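Side-chain contacts in MlnE (Bacillus amyloliquefaciens subsp. plantarum, PDB 5D2E), which serves the macrolactin polyketide assembly line, its N-terminal B-type ketoreductase binding NADP and probably reducing keto groups of the growing chain: residues Cys241-Cys244 / His249-Lys252; Ser193-Val198 / Cys207-Leu212. One frame throughout, in Å; residues are numbered along the deposited sequence.

Contact 1 (Cys241-Cys244 / His249-Lys252)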
# COMPACT_ATOMS: atom_id res chain seq x y z
N CYS A 241 -1.50 10.59 9.92
CA CYS A 241 -2.61 10.39 8.95
C CYS A 241 -3.80 9.55 9.47
O CYS A 241 -4.92 9.94 9.28
CB CYS A 241 -2.13 9.77 7.60
SG CYS A 241 -3.36 9.76 6.25
N PHE A 242 -3.54 8.40 10.10
CA PHE A 242 -4.49 7.35 10.12
C PHE A 242 -4.89 6.99 11.54
O PHE A 242 -4.06 6.91 12.43
CB PHE A 242 -3.93 6.12 9.33
CG PHE A 242 -4.76 4.89 9.45
CD1 PHE A 242 -5.96 4.77 8.76
CD2 PHE A 242 -4.39 3.85 10.31
CE1 PHE A 242 -6.77 3.66 8.94
CE2 PHE A 242 -5.19 2.72 10.45
CZ PHE A 242 -6.38 2.63 9.77
N THR A 243 -6.18 6.70 11.72
CA THR A 243 -6.69 6.15 12.98
C THR A 243 -7.67 5.04 12.67
O THR A 243 -8.51 5.18 11.76
CB THR A 243 -7.37 7.24 13.80
OG1 THR A 243 -6.51 8.35 13.94
CG2 THR A 243 -7.76 6.78 15.16
N CYS A 244 -7.63 3.96 13.46
CA CYS A 244 -8.67 2.95 13.36
C CYS A 244 -9.57 3.10 14.57
O CYS A 244 -9.09 3.04 15.72
CB CYS A 244 -8.07 1.57 13.31
SG CYS A 244 -9.35 0.26 13.30
N HIS A 249 -13.12 2.45 21.44
CA HIS A 249 -11.66 2.51 21.48
C HIS A 249 -11.13 2.90 20.10
O HIS A 249 -11.78 2.65 19.12
CB HIS A 249 -11.08 1.16 21.82
CG HIS A 249 -11.45 0.65 23.18
ND1 HIS A 249 -12.55 -0.15 23.41
CD2 HIS A 249 -10.89 0.90 24.39
CE1 HIS A 249 -12.62 -0.41 24.71
NE2 HIS A 249 -11.62 0.21 25.32
N TYR A 250 -9.96 3.52 20.06
CA TYR A 250 -9.31 3.77 18.82
C TYR A 250 -7.82 3.51 18.95
O TYR A 250 -7.24 3.49 20.05
CB TYR A 250 -9.60 5.17 18.30
CG TYR A 250 -9.05 6.34 19.11
CD1 TYR A 250 -9.78 6.88 20.15
CD2 TYR A 250 -7.78 6.83 18.85
CE1 TYR A 250 -9.26 7.94 20.89
CE2 TYR A 250 -7.24 7.87 19.59
CZ TYR A 250 -8.01 8.42 20.61
OH TYR A 250 -7.51 9.45 21.34
N TYR A 251 -7.19 3.30 17.81
CA TYR A 251 -5.76 3.04 17.81
C TYR A 251 -5.03 3.64 16.61
O TYR A 251 -5.59 3.80 15.49
CB TYR A 251 -5.45 1.55 18.06
CG TYR A 251 -6.46 0.58 17.57
CD1 TYR A 251 -7.61 0.27 18.30
CD2 TYR A 251 -6.27 -0.07 16.34
CE1 TYR A 251 -8.58 -0.61 17.79
CE2 TYR A 251 -7.24 -0.98 15.80
CZ TYR A 251 -8.40 -1.25 16.53
OH TYR A 251 -9.30 -2.15 15.92
N LYS A 252 -3.80 4.05 16.90
CA LYS A 252 -2.92 4.62 15.95
C LYS A 252 -1.62 3.82 15.90
O LYS A 252 -1.28 3.12 16.85
CB LYS A 252 -2.57 6.02 16.42
CG LYS A 252 -3.68 7.04 16.27
CD LYS A 252 -3.05 8.42 16.32
CE LYS A 252 -3.95 9.48 15.76
NZ LYS A 252 -5.18 9.49 16.60
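The Tyr-251 ring turns one face to Cys-244, whose backbone O sits 4.0 Å above the ring plane over its centre. The thiol of the same cysteine reaches the ring obliquely. Its SG lies 4.3 Å from the Tyr-251 centroid and 44° off the ring normal, a sulfur-aromatic contact that is tightest at Tyr-251 CE2, 3.5 Å from Cys-244 SG. Tyr-251 has a chi1 of 31°, well short of a staggered value, and the ring leans back over its cross-strand partner. The Phe-242 ring lies on the same side of the sheet and carries Cys-244 N above one face, displaced toward the rim.

Two backbone bonds close this antiparallel hydrogen-bonded pair: Cys-244 N to Tyr-251 O at 2.9 Å and Tyr-251 N to Cys-244 O at 2.8 Å. Cys-244 O also takes a CA-H...O approach from Tyr-250 CA, at 3.2 Å.

The other side of the sheet belongs to Thr-243, Tyr-250 and Lys-252. Thr-243 presses its CG2 methyl obliquely on the Tyr-250 ring, 3.7 Å from Tyr-250 CD2. Lys-252 is extended as far as CE and then bends at chi4 (61°), which brings NZ back within 3.2 Å of Thr-243 OG1.

The phenol of Tyr-251 is held by a hydrogen bond to Glu-246 in the turn, and Tyr-250 stacks on His-45. This hairpin of strands 242-245 and 249-257 stands between two other strands: strand 242-245 pairs in parallel with strand 205-214, while Tyr-250 and Lys-252 bond through their backbones to His-45 and Asp-43 of the antiparallel strand 35-46. Helix 186-201 packs against Phe-242 through Asn-189 and Glu-192.

Contact 2 (Ser193-Val198 / Cys207-Leu212)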
# COMPACT_ATOMS: atom_id res chain seq x y z
N SER A 193 -1.68 5.84 2.24
CA SER A 193 -0.38 6.05 1.54
C SER A 193 -0.57 7.07 0.42
O SER A 193 0.23 7.94 0.27
CB SER A 193 0.05 4.75 0.91
OG SER A 193 0.22 3.74 1.87
N PHE A 194 -1.71 7.03 -0.29
CA PHE A 194 -2.06 8.04 -1.30
C PHE A 194 -2.21 9.42 -0.64
O PHE A 194 -1.66 10.41 -1.11
CB PHE A 194 -3.36 7.58 -2.00
CG PHE A 194 -3.86 8.49 -3.04
CD1 PHE A 194 -3.37 8.39 -4.35
CD2 PHE A 194 -4.85 9.41 -2.75
CE1 PHE A 194 -3.80 9.26 -5.32
CE2 PHE A 194 -5.31 10.27 -3.72
CZ PHE A 194 -4.77 10.19 -5.01
N LEU A 195 -2.99 9.50 0.43
CA LEU A 195 -3.27 10.80 1.06
C LEU A 195 -2.02 11.46 1.62
O LEU A 195 -1.87 12.71 1.58
CB LEU A 195 -4.30 10.64 2.20
CG LEU A 195 -5.69 10.15 1.77
CD1 LEU A 195 -6.55 9.78 2.96
CD2 LEU A 195 -6.37 11.24 0.95
N LYS A 196 -1.14 10.68 2.19
CA LYS A 196 0.11 11.22 2.73
C LYS A 196 0.87 11.86 1.59
O LYS A 196 1.51 12.87 1.77
CB LYS A 196 1.01 10.12 3.28
CG LYS A 196 0.63 9.65 4.65
CD LYS A 196 1.63 8.56 5.03
CE LYS A 196 1.73 8.42 6.51
NZ LYS A 196 2.15 7.02 6.73
N THR A 197 0.80 11.26 0.41
CA THR A 197 1.56 11.88 -0.72
C THR A 197 0.84 13.09 -1.32
O THR A 197 1.49 14.07 -1.65
CB THR A 197 2.33 10.91 -1.67
OG1 THR A 197 2.56 11.41 -3.06
CG2 THR A 197 1.96 9.51 -1.53
N VAL A 198 -0.50 13.08 -1.35
CA VAL A 198 -1.24 14.33 -1.71
C VAL A 198 -0.79 15.47 -0.80
O VAL A 198 -0.52 16.61 -1.26
CB VAL A 198 -2.76 14.12 -1.60
CG1 VAL A 198 -3.53 15.43 -1.62
CG2 VAL A 198 -3.21 13.15 -2.68
N CYS A 207 -4.68 15.94 5.23
CA CYS A 207 -5.40 14.75 4.85
C CYS A 207 -5.39 13.74 5.98
O CYS A 207 -4.34 13.39 6.51
CB CYS A 207 -4.80 14.13 3.62
SG CYS A 207 -4.89 15.08 2.11
N LYS A 208 -6.57 13.26 6.34
CA LYS A 208 -6.69 12.26 7.41
C LYS A 208 -7.48 11.09 6.94
O LYS A 208 -8.34 11.25 6.08
CB LYS A 208 -7.37 12.89 8.61
CG LYS A 208 -6.63 14.15 9.03
CD LYS A 208 -6.87 14.63 10.45
CE LYS A 208 -8.02 15.61 10.57
NZ LYS A 208 -8.15 16.04 11.99
N ALA A 209 -7.22 9.90 7.52
CA ALA A 209 -7.91 8.67 7.13
C ALA A 209 -8.41 7.96 8.38
O ALA A 209 -7.74 7.98 9.41
CB ALA A 209 -7.03 7.75 6.33
N ALA A 210 -9.63 7.43 8.34
CA ALA A 210 -10.21 6.83 9.55
C ALA A 210 -11.01 5.56 9.13
O ALA A 210 -11.84 5.61 8.23
CB ALA A 210 -11.07 7.79 10.30
N GLU A 211 -10.67 4.44 9.76
CA GLU A 211 -11.34 3.20 9.60
C GLU A 211 -12.45 3.16 10.66
O GLU A 211 -12.26 3.53 11.86
CB GLU A 211 -10.37 2.03 9.82
CG GLU A 211 -11.04 0.67 9.77
CD GLU A 211 -10.07 -0.50 9.88
OE1 GLU A 211 -8.99 -0.35 9.37
OE2 GLU A 211 -10.40 -1.58 10.37
N LEU A 212 -13.62 2.84 10.19
CA LEU A 212 -14.79 2.71 11.06
C LEU A 212 -15.08 1.22 11.22
O LEU A 212 -15.78 0.61 10.39
CB LEU A 212 -16.00 3.48 10.49
CG LEU A 212 -15.75 4.95 10.11
CD1 LEU A 212 -16.88 5.50 9.28
CD2 LEU A 212 -15.53 5.79 11.34
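Lys-208 meets Leu-195 through its backbone, its carbonyl O lying 3.9 Å from Leu-195 CD1, while its side chain leaves the other way and NZ hydrogen-bonds to Glu-232 O, with a weak second bond to Asn-235 OD1. No hydrogen bond crosses between helix and strand here, and what joins them is apolar.

Leu-195 and Cys-207 carry the contact. Leu-195 CB rests on Cys-207 CB at 3.8 Å, and with CG set beside the backbone N (chi1 -63°) the leucine branch runs along the strand until CD1 meets Ala-209 CB at 4.0 Å. Val-198, one helical turn on, offers CG1 to Cys-207 SG, also at 4.0 Å, so the thiol faces the helix, with that methyl and Leu-195 O both near the sulfur. From helix 141-164, Phe-159 packs on both Leu-195 and Val-198 and helps to enclose them.

The axes of segments 193-198 and 207-212 come within 8.0 Å of each other and run nearly antiparallel, at 167°. That is the geometry of a beta-alpha-beta crossover: strand 171-180, helix 186-201, then strand 205-214 parallel to the first, as expected of the Rossmann-like structural subdomain of a modular polyketide ketoreductase, distinct from the half that binds NADP.

The two contacts lie 12 Å apart, centre to centre, and follow one another along the chain, contact 2 closing before contact 1 opens. They meet at neighbouring strands: strand 205-214, which contact 2 backs with helix 186-201, is the parallel neighbour of strand 242-245 in contact 1. Probable backbone hydrogen bonds, Cys-241 O to Ala-209 N at 2.9 Å and Thr-243 O to Glu-211 N at 3.0 Å, join the two. Together they carry the chain from a crossover into a hairpin whose strand 249-257 pairs with the earlier strand 35-46. Both are away from the NADP pocket, consistent with the non-catalytic structural subdomain found in modular polyketide ketoreductases.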